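Local structure of Dbv8 protein (Nonomuraea, 4MFZ) at residues L102-D108 and T186-L192; T156-L160 and V193-G197; Q262-Y266 and A318-H322. The protein binds decanoyl-CoA and, as a GNAT-family N-acyltransferase, probably transfers its long aliphatic acyl chain to an amino group in the making of glycopeptide antibiotics. All blocks are in the same frame, centred on the assembly; numbering follows the deposited sequence.

Contact 1 of 3, residues L102-D108 and T186-L192; sequences LVRHMGD and TLLVRGL. With NA (sodium ion), chain C.
Arg190 reaches across to the turn that follows helix 89-104 and holds it by backbone oxygens. Its NH2 donates to His105 O at 2.9 Å, the straightest of its three bonds with an N-H...O angle of 149°. A weak bond joins the same NH2 to Asp108 O at 2.8 Å, and NE adds a weak, longer one to His105 O. Both carbonyls lie at the guanidinium edge, near its plane. The type II turn from His105 to Asp108 brings these two oxygens to one nitrogen; its closing bond, Asp108 N to His105 O, arrives from the face of that carbonyl opposite to Arg190. The arginine chain bends at chi3 (70°), turning the guanidinium toward the turn.

A backbone bond runs the other way, from Gly107 N to Arg190 O at 2.7 Å. It uses a carbonyl at the C-terminal end of helix 182-192, where Gly191, with positive phi, is the C-prime residue of a Schellman motif.

Apolar contacts flank this polar core. Leu102 sends CD2 against Thr186 CG2 at 3.5 Å, tighter than usual for two carbons, and CD1 against Val189 CG1 at 3.6 Å.

Met106, bent at chi2 and chi3, packs its thioether end on the backbone at the helix end, with CE 3.5 Å from Val189 O and SD beside the carbonyl carbon of Arg190.

On the metal side, His105 binds a sodium ion through NE2 at 2.2 Å, and four waters complete the observed coordination.

In the wider fold, Leu102 and Met106 also pack on helix 130-148, through Val134 and through Ala141 and Phe145. Val111 and Val113 lie against Arg190, while Leu188 faces helix 153-160 and Leu192 pairs by its backbone with Leu203 of strand 199-205.

Contact 2 of 3, residues T156-L160 and V193-G197; sequences TWETL and VYRLG
Helix 156-160 crosses strand 193-196 at 108°, with the axes of these short segments 6.9 Å apart at their closest and Thr159 opposite Arg195. The anchor of the crossing is Thr159 OG1, which accepts the backbone N-H of Arg195 at 3.0 Å in an almost linear bond (173°). The same hydroxyl is bonded to Thr155 O one turn back in its helix, so one side chain ties the strand backbone to the helix. OG1 sits beside the backbone N of Thr159 while CG2 is anti to it, which brings the methyl CG2 to 3.2 Å from Val193 O.

Strand 193-196 is an edge strand of the mixed sheet of the GNAT-like domain, pairing antiparallel with strand 199-205. Its use of an outward N-H to bind a helix of the N-terminal region therefore joins the two family regions through main-chain and side-chain atoms together.

Farther along the strand, the aliphatic parts of Glu158 and Arg195 cross at about a right angle, and Glu158 CG lies 3.7 Å from Arg195 CD. The charged ends are less intimate: Glu158 OE2 lies 3.8 Å from Arg195 NE, a long salt bridge well out of the guanidinium plane, with no N-H directed at the oxygen. NE points instead to Gly197 O, 2.8 Å away in that plane at 172°, which fixes the rotation of the guanidinium. Water 5 accepts from Arg195 NH1 and donates to Glu158 O, bridging to the helix, while Arg195 NH2 is bonded to Val220 O.

Contact 3 of 3, residues Q262-Y266 and A318-H322; sequences QLAEY and AVVTH
Tyr266 lays its ring against the methyl of Ala318, whose CB is 3.5 Å from Tyr266 CG and almost as close to Tyr266 CB and CD1. This is apolar packing at the inner end of the ring, where the backbones come nearest.

At the hydroxyl end of the tyrosine is His322, one helical turn on from Ala318. The two side chains cross at about a right angle, an oblique pair with ring planes at 87° and centroids 5.4 Å apart. His322 reaches out from the helix because its CG is anti to the backbone N (chi1 -161°). Gln262 approaches the imidazole edge, its amide plane turned 78° from the ring.

Behind these groups, the backbone bond from Tyr266 N to Leu263 O shapes the loop that presents the tyrosine, and the i to i+4 bond from His322 N to Ala318 O places both side chains on the side of the helix facing the loop. The Trp329 ring also meets that of His322, and Arg327 touches Tyr266 and His322 and forms a salt bridge with Glu265. The loop between strand 251-256 and helix 272-277 is thereby joined to helix 314-324, within the GNAT-like C-terminal domain.

The clear interaction is apolar, Tyr266 on Ala318; the Gln262 and His322 ends, both probably turned over in the model, may pair through polar atoms once turned back.

Contacts 1 and 2 adjoin one another, with centres 14 Å apart. Leu188 connects them: its CD1 is 3.4 Å from Thr159 O, and its CA lies 3.8 Å from Val193 CG2. Helix 182-192 is followed directly in the chain by strand 193-196, so the segment held in contact 1 continues into that of contact 2. Contact 3 is remote from both, its centre 39 Å from that of contact 1 and 32 Å from that of contact 2. Bound decanoyl-CoA stands about 9 Å from the Arg195 side chain of contact 2 and about 8 Å from that of Ala318 in contact 3, so neither touches it.

Contact 1 of 3, residues L102-D108 and T186-L192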
ATOM      1  N   LEU A 102       3.354  -8.875 -12.842  1.00 17.42           N
ATOM      2  CA  LEU A 102       3.908  -7.573 -12.437  1.00 18.28           C
ATOM      3  C   LEU A 102       5.028  -7.062 -13.333  1.00 18.42           C
ATOM      4  O   LEU A 102       5.101  -5.860 -13.555  1.00 19.34           O
ATOM      5  CB  LEU A 102       4.411  -7.587 -10.962  1.00 17.40           C
ATOM      6  CG  LEU A 102       3.391  -8.070  -9.936  1.00 17.16           C
ATOM      7  CD1 LEU A 102       3.948  -7.896  -8.527  1.00 17.38           C
ATOM      8  CD2 LEU A 102       2.073  -7.332 -10.080  1.00 18.38           C
ATOM      9  N   VAL A 103       5.894  -7.935 -13.849  1.00 18.67           N
ATOM     10  CA  VAL A 103       6.936  -7.450 -14.757  1.00 20.99           C
ATOM     11  C   VAL A 103       6.411  -7.150 -16.161  1.00 22.65           C
ATOM     12  O   VAL A 103       6.958  -6.313 -16.853  1.00 24.27           O
ATOM     13  CB  VAL A 103       8.197  -8.359 -14.818  1.00 21.92           C
ATOM     14  CG1 VAL A 103       8.659  -8.717 -13.412  1.00 21.17           C
ATOM     15  CG2 VAL A 103       7.965  -9.599 -15.656  1.00 22.53           C
ATOM     16  N   ARG A 104       5.354  -7.847 -16.562  1.00 23.47           N
ATOM     17  CA  ARG A 104       4.704  -7.688 -17.869  1.00 24.90           C
ATOM     18  C   ARG A 104       4.118  -6.280 -18.149  1.00 25.01           C
ATOM     19  O   ARG A 104       4.134  -5.834 -19.294  1.00 24.50           O
ATOM     20  CB  ARG A 104       3.604  -8.752 -17.987  1.00 28.00           C
ATOM     21  CG  ARG A 104       2.810  -8.752 -19.276  1.00 31.80           C
ATOM     22  CD  ARG A 104       3.527  -9.609 -20.305  1.00 38.50           C
ATOM     23  NE  ARG A 104       2.637  -9.928 -21.410  1.00 41.46           N
ATOM     24  CZ  ARG A 104       2.354  -9.083 -22.390  1.00 44.42           C
ATOM     25  NH1 ARG A 104       2.902  -7.867 -22.402  1.00 44.78           N
ATOM     26  NH2 ARG A 104       1.520  -9.455 -23.357  1.00 46.08           N
ATOM     27  N   HIS A 105       3.567  -5.598 -17.138  1.00 23.89           N
ATOM     28  CA  HIS A 105       3.181  -4.183 -17.284  1.00 23.40           C
ATOM     29  C   HIS A 105       3.881  -3.274 -16.310  1.00 21.83           C
ATOM     30  O   HIS A 105       3.314  -2.307 -15.815  1.00 19.34           O
ATOM     31  CB  HIS A 105       1.663  -4.001 -17.218  1.00 27.15           C
ATOM     32  CG  HIS A 105       0.915  -4.858 -18.215  1.00 30.51           C
ATOM     33  ND1 HIS A 105       1.093  -4.741 -19.549  1.00 32.27           N
ATOM     34  CD2 HIS A 105       0.023  -5.899 -18.029  1.00 31.43           C
ATOM     35  CE1 HIS A 105       0.336  -5.645 -20.183  1.00 32.37           C
ATOM     36  NE2 HIS A 105      -0.320  -6.359 -19.253  1.00 35.25           N
ATOM     37  N   MET A 106       5.137  -3.601 -16.034  1.00 21.95           N
ATOM     38  CA  MET A 106       5.997  -2.814 -15.176  1.00 22.22           C
ATOM     39  C   MET A 106       6.006  -1.354 -15.619  1.00 22.82           C
ATOM     40  O   MET A 106       6.342  -1.024 -16.756  1.00 22.03           O
ATOM     41  CB  MET A 106       7.415  -3.410 -15.163  1.00 20.99           C
ATOM     42  CG  MET A 106       8.450  -2.597 -14.384  1.00 20.54           C
ATOM     43  SD  MET A 106       8.149  -2.571 -12.605  1.00 22.05           S
ATOM     44  CE  MET A 106       8.622  -4.251 -12.165  1.00 19.84           C
ATOM     45  N   GLY A 107       5.597  -0.480 -14.713  1.00 23.33           N
ATOM     46  CA  GLY A 107       5.737   0.954 -14.940  1.00 22.98           C
ATOM     47  C   GLY A 107       4.697   1.560 -15.844  1.00 23.82           C
ATOM     48  O   GLY A 107       4.778   2.744 -16.156  1.00 24.36           O
ATOM     49  N   ASP A 108       3.696   0.777 -16.232  1.00 22.58           N
ATOM     50  CA  ASP A 108       2.724   1.252 -17.200  1.00 22.41           C
ATOM     51  C   ASP A 108       1.432   1.639 -16.516  1.00 22.09           C
ATOM     52  O   ASP A 108       0.609   0.761 -16.180  1.00 20.49           O
ATOM     53  CB  ASP A 108       2.469   0.193 -18.277  1.00 22.91           C
ATOM     54  CG  ASP A 108       1.457   0.657 -19.329  1.00 25.05           C
ATOM     55  OD1 ASP A 108       0.891   1.764 -19.206  1.00 26.89           O
ATOM     56  OD2 ASP A 108       1.209  -0.097 -20.287  1.00 26.44           O
ATOM     57  N   THR A 186       1.433  -3.984  -4.599  1.00 15.16           N
ATOM     58  CA  THR A 186       1.422  -4.308  -6.048  1.00 16.04           C
ATOM     59  C   THR A 186       1.666  -3.091  -6.932  1.00 15.51           C
ATOM     60  O   THR A 186       2.567  -3.097  -7.776  1.00 15.99           O
ATOM     61  CB  THR A 186       0.130  -5.058  -6.466  1.00 16.18           C
ATOM     62  OG1 THR A 186       0.068  -6.270  -5.742  1.00 16.83           O
ATOM     63  CG2 THR A 186       0.137  -5.418  -7.919  1.00 17.54           C
ATOM     64  N   LEU A 187       0.890  -2.040  -6.724  1.00 15.76           N
ATOM     65  CA  LEU A 187       1.095  -0.790  -7.440  1.00 15.43           C
ATOM     66  C   LEU A 187       2.523  -0.199  -7.273  1.00 14.91           C
ATOM     67  O   LEU A 187       3.132   0.281  -8.238  1.00 15.10           O
ATOM     68  CB  LEU A 187       0.043   0.195  -6.966  1.00 16.41           C
ATOM     69  CG  LEU A 187      -0.309   1.332  -7.908  1.00 18.07           C
ATOM     70  CD1 LEU A 187      -0.965   0.753  -9.173  1.00 17.43           C
ATOM     71  CD2 LEU A 187      -1.246   2.290  -7.171  1.00 18.07           C
ATOM     72  N   LEU A 188       3.050  -0.263  -6.059  1.00 14.52           N
ATOM     73  CA  LEU A 188       4.372   0.277  -5.741  1.00 14.52           C
ATOM     74  C   LEU A 188       5.475  -0.537  -6.420  1.00 14.69           C
ATOM     75  O   LEU A 188       6.386   0.018  -7.034  1.00 13.95           O
ATOM     76  CB  LEU A 188       4.578   0.276  -4.232  1.00 14.24           C
ATOM     77  CG  LEU A 188       5.910   0.893  -3.748  1.00 14.57           C
ATOM     78  CD1 LEU A 188       5.706   1.558  -2.376  1.00 14.36           C
ATOM     79  CD2 LEU A 188       6.975  -0.177  -3.692  1.00 14.49           C
ATOM     80  N   VAL A 189       5.372  -1.859  -6.341  1.00 14.27           N
ATOM     81  CA  VAL A 189       6.394  -2.712  -6.931  1.00 14.83           C
ATOM     82  C   VAL A 189       6.307  -2.817  -8.471  1.00 14.65           C
ATOM     83  O   VAL A 189       7.249  -3.300  -9.108  1.00 13.80           O
ATOM     84  CB  VAL A 189       6.483  -4.116  -6.239  1.00 15.34           C
ATOM     85  CG1 VAL A 189       5.645  -5.148  -6.962  1.00 15.48           C
ATOM     86  CG2 VAL A 189       7.930  -4.589  -6.219  1.00 15.99           C
ATOM     87  N   ARG A 190       5.199  -2.340  -9.042  1.00 14.50           N
ATOM     88  CA  ARG A 190       5.098  -2.095 -10.473  1.00 15.64           C
ATOM     89  C   ARG A 190       5.603  -0.713 -10.891  1.00 15.50           C
ATOM     90  O   ARG A 190       5.320  -0.289 -12.004  1.00 14.64           O
ATOM     91  CB  ARG A 190       3.659  -2.225 -10.958  1.00 16.25           C
ATOM     92  CG  ARG A 190       3.166  -3.634 -11.218  1.00 17.35           C
ATOM     93  CD  ARG A 190       1.689  -3.585 -11.634  1.00 17.88           C
ATOM     94  NE  ARG A 190       1.558  -2.998 -12.955  1.00 18.64           N
ATOM     95  CZ  ARG A 190       0.759  -1.988 -13.293  1.00 17.84           C
ATOM     96  NH1 ARG A 190      -0.074  -1.454 -12.428  1.00 17.10           N
ATOM     97  NH2 ARG A 190       0.802  -1.535 -14.543  1.00 17.32           N
ATOM     98  N   GLY A 191       6.333  -0.012 -10.013  1.00 15.58           N
ATOM     99  CA  GLY A 191       7.008   1.241 -10.400  1.00 15.54           C
ATOM    100  C   GLY A 191       6.088   2.437 -10.534  1.00 15.89           C
ATOM    101  O   GLY A 191       6.423   3.397 -11.206  1.00 16.99           O
ATOM    102  N   LEU A 192       4.945   2.394  -9.866  1.00 16.27           N
ATOM    103  CA  LEU A 192       3.896   3.425  -9.983  1.00 17.32           C
ATOM    104  C   LEU A 192       3.647   4.245  -8.703  1.00 16.64           C
ATOM    105  O   LEU A 192       2.701   5.057  -8.651  1.00 16.31           O
ATOM    106  CB  LEU A 192       2.559   2.753 -10.378  1.00 17.54           C
ATOM    107  CG  LEU A 192       2.126   2.799 -11.855  1.00 19.93           C
ATOM    108  CD1 LEU A 192       3.306   2.877 -12.793  1.00 19.00           C
ATOM    109  CD2 LEU A 192       1.188   1.662 -12.290  1.00 19.67           C
TER
HETATM  110 NA    NA C 402      -1.869  -7.911 -19.576  1.00 26.27          NA
HETATM  111  O   HOH W   1      -2.876  -9.273 -21.516  1.00 41.54           O
HETATM  112  O   HOH W   2      -2.710  -7.508 -17.528  1.00 40.97           O
HETATM  113  O   HOH W   3      -1.093  -9.748 -18.634  1.00 39.83           O
HETATM  114  O   HOH W   4      -3.838  -6.802 -19.727  1.00 33.98           O

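Contact 2 of 3, residues T156-L160 and V193-G197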
ATOM      1  N   THR A 156      14.380   5.251  -4.293  1.00 19.18           N
ATOM      2  CA  THR A 156      14.029   3.827  -4.429  1.00 19.33           C
ATOM      3  C   THR A 156      13.956   3.174  -3.025  1.00 20.32           C
ATOM      4  O   THR A 156      12.926   2.582  -2.675  1.00 18.65           O
ATOM      5  CB  THR A 156      15.050   3.075  -5.291  1.00 18.56           C
ATOM      6  OG1 THR A 156      14.988   3.554  -6.642  1.00 20.39           O
ATOM      7  CG2 THR A 156      14.803   1.575  -5.251  1.00 18.43           C
ATOM      8  N   TRP A 157      15.026   3.289  -2.227  1.00 20.28           N
ATOM      9  CA  TRP A 157      15.028   2.664  -0.876  1.00 21.79           C
ATOM     10  C   TRP A 157      13.975   3.137   0.077  1.00 21.36           C
ATOM     11  O   TRP A 157      13.372   2.316   0.768  1.00 21.24           O
ATOM     12  CB  TRP A 157      16.433   2.542  -0.252  1.00 23.80           C
ATOM     13  CG  TRP A 157      17.145   1.411  -0.968  1.00 27.01           C
ATOM     14  CD1 TRP A 157      18.100   1.510  -1.968  1.00 28.13           C
ATOM     15  CD2 TRP A 157      16.887  -0.044  -0.830  1.00 27.91           C
ATOM     16  NE1 TRP A 157      18.463   0.260  -2.428  1.00 30.44           N
ATOM     17  CE2 TRP A 157      17.770  -0.710  -1.790  1.00 29.72           C
ATOM     18  CE3 TRP A 157      16.052  -0.817  -0.033  1.00 29.39           C
ATOM     19  CZ2 TRP A 157      17.805  -2.088  -1.926  1.00 29.69           C
ATOM     20  CZ3 TRP A 157      16.085  -2.207  -0.184  1.00 29.20           C
ATOM     21  CH2 TRP A 157      16.952  -2.825  -1.104  1.00 31.78           C
ATOM     22  N   GLU A 158      13.723   4.444   0.103  1.00 21.43           N
ATOM     23  CA  GLU A 158      12.654   5.027   0.911  1.00 22.09           C
ATOM     24  C   GLU A 158      11.261   4.595   0.417  1.00 20.76           C
ATOM     25  O   GLU A 158      10.329   4.414   1.203  1.00 20.24           O
ATOM     26  CB  GLU A 158      12.776   6.557   0.906  1.00 25.54           C
ATOM     27  CG  GLU A 158      11.691   7.282   1.692  1.00 30.82           C
ATOM     28  CD  GLU A 158      12.229   8.459   2.495  1.00 37.83           C
ATOM     29  OE1 GLU A 158      13.376   8.353   2.997  1.00 42.58           O
ATOM     30  OE2 GLU A 158      11.521   9.494   2.610  1.00 34.21           O
ATOM     31  N   THR A 159      11.109   4.470  -0.893  1.00 17.68           N
ATOM     32  CA  THR A 159       9.849   3.978  -1.451  1.00 15.41           C
ATOM     33  C   THR A 159       9.591   2.520  -1.048  1.00 14.78           C
ATOM     34  O   THR A 159       8.495   2.172  -0.619  1.00 15.37           O
ATOM     35  CB  THR A 159       9.892   4.108  -2.968  1.00 14.58           C
ATOM     36  OG1 THR A 159       9.992   5.497  -3.291  1.00 14.08           O
ATOM     37  CG2 THR A 159       8.649   3.515  -3.630  1.00 13.99           C
ATOM     38  N   LEU A 160      10.626   1.692  -1.154  1.00 14.52           N
ATOM     39  CA  LEU A 160      10.511   0.268  -0.921  1.00 15.67           C
ATOM     40  C   LEU A 160      10.132  -0.075   0.522  1.00 16.67           C
ATOM     41  O   LEU A 160       9.517  -1.133   0.749  1.00 15.60           O
ATOM     42  CB  LEU A 160      11.809  -0.452  -1.333  1.00 15.90           C
ATOM     43  CG  LEU A 160      12.075  -0.555  -2.840  1.00 16.00           C
ATOM     44  CD1 LEU A 160      13.390  -1.267  -3.037  1.00 15.82           C
ATOM     45  CD2 LEU A 160      10.958  -1.277  -3.632  1.00 15.59           C
ATOM     46  N   VAL A 193       4.435   3.995  -7.662  1.00 15.39           N
ATOM     47  CA  VAL A 193       4.313   4.784  -6.412  1.00 15.22           C
ATOM     48  C   VAL A 193       5.714   5.224  -6.020  1.00 14.94           C
ATOM     49  O   VAL A 193       6.646   4.408  -6.026  1.00 14.33           O
ATOM     50  CB  VAL A 193       3.664   3.976  -5.239  1.00 15.15           C
ATOM     51  CG1 VAL A 193       3.524   4.827  -3.970  1.00 14.52           C
ATOM     52  CG2 VAL A 193       2.281   3.411  -5.636  1.00 14.44           C
ATOM     53  N   TYR A 194       5.860   6.500  -5.686  1.00 14.70           N
ATOM     54  CA  TYR A 194       7.150   7.058  -5.189  1.00 14.81           C
ATOM     55  C   TYR A 194       6.941   7.768  -3.878  1.00 14.98           C
ATOM     56  O   TYR A 194       5.996   8.516  -3.731  1.00 14.37           O
ATOM     57  CB  TYR A 194       7.795   7.972  -6.264  1.00 14.87           C
ATOM     58  CG  TYR A 194       8.062   7.117  -7.456  1.00 14.79           C
ATOM     59  CD1 TYR A 194       7.031   6.807  -8.375  1.00 15.01           C
ATOM     60  CD2 TYR A 194       9.287   6.469  -7.586  1.00 15.22           C
ATOM     61  CE1 TYR A 194       7.263   5.906  -9.425  1.00 15.36           C
ATOM     62  CE2 TYR A 194       9.521   5.598  -8.631  1.00 15.50           C
ATOM     63  CZ  TYR A 194       8.525   5.323  -9.537  1.00 15.03           C
ATOM     64  OH  TYR A 194       8.815   4.415 -10.530  1.00 16.42           O
ATOM     65  N   ARG A 195       7.801   7.496  -2.906  1.00 15.29           N
ATOM     66  CA  ARG A 195       7.764   8.247  -1.674  1.00 14.61           C
ATOM     67  C   ARG A 195       8.792   9.376  -1.752  1.00 14.19           C
ATOM     68  O   ARG A 195       9.953   9.137  -1.973  1.00 13.68           O
ATOM     69  CB  ARG A 195       8.067   7.355  -0.471  1.00 15.68           C
ATOM     70  CG  ARG A 195       8.226   8.158   0.824  1.00 16.43           C
ATOM     71  CD  ARG A 195       8.061   7.317   2.084  1.00 17.18           C
ATOM     72  NE  ARG A 195       8.010   8.203   3.257  1.00 17.00           N
ATOM     73  CZ  ARG A 195       7.609   7.825   4.471  1.00 18.57           C
ATOM     74  NH1 ARG A 195       7.205   6.566   4.706  1.00 17.76           N
ATOM     75  NH2 ARG A 195       7.591   8.712   5.465  1.00 18.37           N
ATOM     76  N   LEU A 196       8.349  10.610  -1.566  1.00 14.18           N
ATOM     77  CA  LEU A 196       9.269  11.730  -1.602  1.00 14.10           C
ATOM     78  C   LEU A 196       9.195  12.416  -0.245  1.00 13.06           C
ATOM     79  O   LEU A 196       8.243  13.128   0.043  1.00 13.57           O
ATOM     80  CB  LEU A 196       8.955  12.713  -2.762  1.00 13.58           C
ATOM     81  CG  LEU A 196       8.697  12.267  -4.212  1.00 13.81           C
ATOM     82  CD1 LEU A 196       8.244  13.434  -5.107  1.00 13.32           C
ATOM     83  CD2 LEU A 196       9.913  11.563  -4.808  1.00 14.12           C
ATOM     84  N   GLY A 197      10.196  12.180   0.589  1.00 13.56           N
ATOM     85  CA  GLY A 197      10.181  12.680   1.965  1.00 13.82           C
ATOM     86  C   GLY A 197       9.044  12.023   2.716  1.00 14.55           C
ATOM     87  O   GLY A 197       8.960  10.789   2.741  1.00 15.50           O
TER
HETATM   88  O   HOH W   5       7.707   4.041   2.819  1.00 24.90           O

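Contact 3 of 3, residues Q262-Y266 and A318-H322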
ATOM      1  N   GLN A 262     -16.058  18.055  10.070  1.00 23.41           N
ATOM      2  CA  GLN A 262     -16.347  17.817  11.516  1.00 25.03           C
ATOM      3  C   GLN A 262     -15.124  17.765  12.460  1.00 25.07           C
ATOM      4  O   GLN A 262     -15.258  17.917  13.679  1.00 25.68           O
ATOM      5  CB  GLN A 262     -17.129  16.508  11.688  1.00 25.23           C
ATOM      6  CG  GLN A 262     -18.438  16.462  10.925  1.00 27.40           C
ATOM      7  CD  GLN A 262     -19.201  15.178  11.185  1.00 27.80           C
ATOM      8  OE1 GLN A 262     -18.867  14.108  10.651  1.00 26.72           O
ATOM      9  NE2 GLN A 262     -20.220  15.273  12.020  1.00 28.29           N
ATOM     10  N   LEU A 263     -13.945  17.514  11.903  1.00 24.27           N
ATOM     11  CA  LEU A 263     -12.729  17.441  12.693  1.00 24.34           C
ATOM     12  C   LEU A 263     -12.466  18.783  13.361  1.00 25.48           C
ATOM     13  O   LEU A 263     -11.883  18.825  14.450  1.00 25.36           O
ATOM     14  CB  LEU A 263     -11.527  17.010  11.844  1.00 23.53           C
ATOM     15  CG  LEU A 263     -11.435  15.546  11.394  1.00 24.85           C
ATOM     16  CD1 LEU A 263     -10.244  15.304  10.452  1.00 22.84           C
ATOM     17  CD2 LEU A 263     -11.363  14.593  12.586  1.00 24.40           C
ATOM     18  N   ALA A 264     -12.926  19.870  12.727  1.00 25.97           N
ATOM     19  CA  ALA A 264     -12.757  21.232  13.271  1.00 27.86           C
ATOM     20  C   ALA A 264     -13.539  21.436  14.568  1.00 29.83           C
ATOM     21  O   ALA A 264     -13.271  22.380  15.314  1.00 31.43           O
ATOM     22  CB  ALA A 264     -13.138  22.302  12.237  1.00 28.41           C
ATOM     23  N   GLU A 265     -14.488  20.539  14.840  1.00 31.63           N
ATOM     24  CA  GLU A 265     -15.288  20.596  16.061  1.00 32.43           C
ATOM     25  C   GLU A 265     -14.474  20.131  17.282  1.00 31.90           C
ATOM     26  O   GLU A 265     -14.767  20.502  18.435  1.00 31.30           O
ATOM     27  CB  GLU A 265     -16.535  19.721  15.903  1.00 36.47           C
ATOM     28  CG  GLU A 265     -17.810  20.355  16.442  1.00 42.70           C
ATOM     29  CD  GLU A 265     -18.890  19.349  16.823  1.00 43.28           C
ATOM     30  OE1 GLU A 265     -19.326  18.552  15.965  1.00 41.96           O
ATOM     31  OE2 GLU A 265     -19.324  19.380  17.995  1.00 46.65           O
ATOM     32  N   TYR A 266     -13.432  19.354  17.008  1.00 28.65           N
ATOM     33  CA  TYR A 266     -12.714  18.595  18.020  1.00 26.67           C
ATOM     34  C   TYR A 266     -11.258  18.946  18.204  1.00 25.95           C
ATOM     35  O   TYR A 266     -10.773  18.960  19.321  1.00 25.24           O
ATOM     36  CB  TYR A 266     -12.804  17.114  17.684  1.00 26.31           C
ATOM     37  CG  TYR A 266     -14.216  16.586  17.860  1.00 28.47           C
ATOM     38  CD1 TYR A 266     -14.725  16.327  19.140  1.00 26.48           C
ATOM     39  CD2 TYR A 266     -15.060  16.383  16.753  1.00 27.06           C
ATOM     40  CE1 TYR A 266     -16.021  15.859  19.310  1.00 27.88           C
ATOM     41  CE2 TYR A 266     -16.359  15.905  16.921  1.00 26.54           C
ATOM     42  CZ  TYR A 266     -16.830  15.644  18.197  1.00 27.41           C
ATOM     43  OH  TYR A 266     -18.110  15.163  18.398  1.00 27.72           O
ATOM     44  N   ALA A 318     -11.977  12.236  20.675  1.00 21.05           N
ATOM     45  CA  ALA A 318     -12.968  12.726  19.697  1.00 23.34           C
ATOM     46  C   ALA A 318     -13.657  11.624  18.899  1.00 24.11           C
ATOM     47  O   ALA A 318     -14.874  11.664  18.731  1.00 26.59           O
ATOM     48  CB  ALA A 318     -12.340  13.711  18.719  1.00 21.82           C
ATOM     49  N   VAL A 319     -12.877  10.694  18.354  1.00 23.02           N
ATOM     50  CA  VAL A 319     -13.463   9.643  17.530  1.00 23.39           C
ATOM     51  C   VAL A 319     -14.490   8.862  18.352  1.00 23.18           C
ATOM     52  O   VAL A 319     -15.652   8.763  17.956  1.00 22.25           O
ATOM     53  CB  VAL A 319     -12.398   8.710  16.908  1.00 22.23           C
ATOM     54  CG1 VAL A 319     -13.058   7.494  16.284  1.00 21.87           C
ATOM     55  CG2 VAL A 319     -11.592   9.461  15.856  1.00 19.96           C
ATOM     56  N   VAL A 320     -14.064   8.372  19.515  1.00 23.18           N
ATOM     57  CA  VAL A 320     -14.913   7.592  20.423  1.00 24.21           C
ATOM     58  C   VAL A 320     -16.129   8.371  20.935  1.00 27.11           C
ATOM     59  O   VAL A 320     -17.288   7.869  20.863  1.00 26.99           O
ATOM     60  CB  VAL A 320     -14.077   7.002  21.584  1.00 25.27           C
ATOM     61  CG1 VAL A 320     -14.950   6.580  22.766  1.00 23.86           C
ATOM     62  CG2 VAL A 320     -13.224   5.842  21.062  1.00 24.62           C
ATOM     63  N   THR A 321     -15.897   9.592  21.439  1.00 27.58           N
ATOM     64  CA  THR A 321     -17.000  10.379  21.983  1.00 26.55           C
ATOM     65  C   THR A 321     -18.063  10.635  20.914  1.00 26.97           C
ATOM     66  O   THR A 321     -19.257  10.468  21.181  1.00 26.42           O
ATOM     67  CB  THR A 321     -16.576  11.701  22.689  1.00 28.70           C
ATOM     68  OG1 THR A 321     -16.393  12.741  21.725  1.00 33.49           O
ATOM     69  CG2 THR A 321     -15.332  11.532  23.540  1.00 27.44           C
ATOM     70  N   HIS A 322     -17.628  11.000  19.707  1.00 26.53           N
ATOM     71  CA  HIS A 322     -18.531  11.271  18.579  1.00 25.42           C
ATOM     72  C   HIS A 322     -19.398  10.068  18.248  1.00 25.91           C
ATOM     73  O   HIS A 322     -20.624  10.181  18.095  1.00 25.04           O
ATOM     74  CB  HIS A 322     -17.685  11.652  17.383  1.00 25.04           C
ATOM     75  CG  HIS A 322     -18.421  12.375  16.287  1.00 25.81           C
ATOM     76  ND1 HIS A 322     -18.708  11.791  15.090  1.00 25.88           N
ATOM     77  CD2 HIS A 322     -18.878  13.681  16.204  1.00 24.45           C
ATOM     78  CE1 HIS A 322     -19.321  12.683  14.302  1.00 24.84           C
ATOM     79  NE2 HIS A 322     -19.425  13.837  14.983  1.00 26.61           N
TER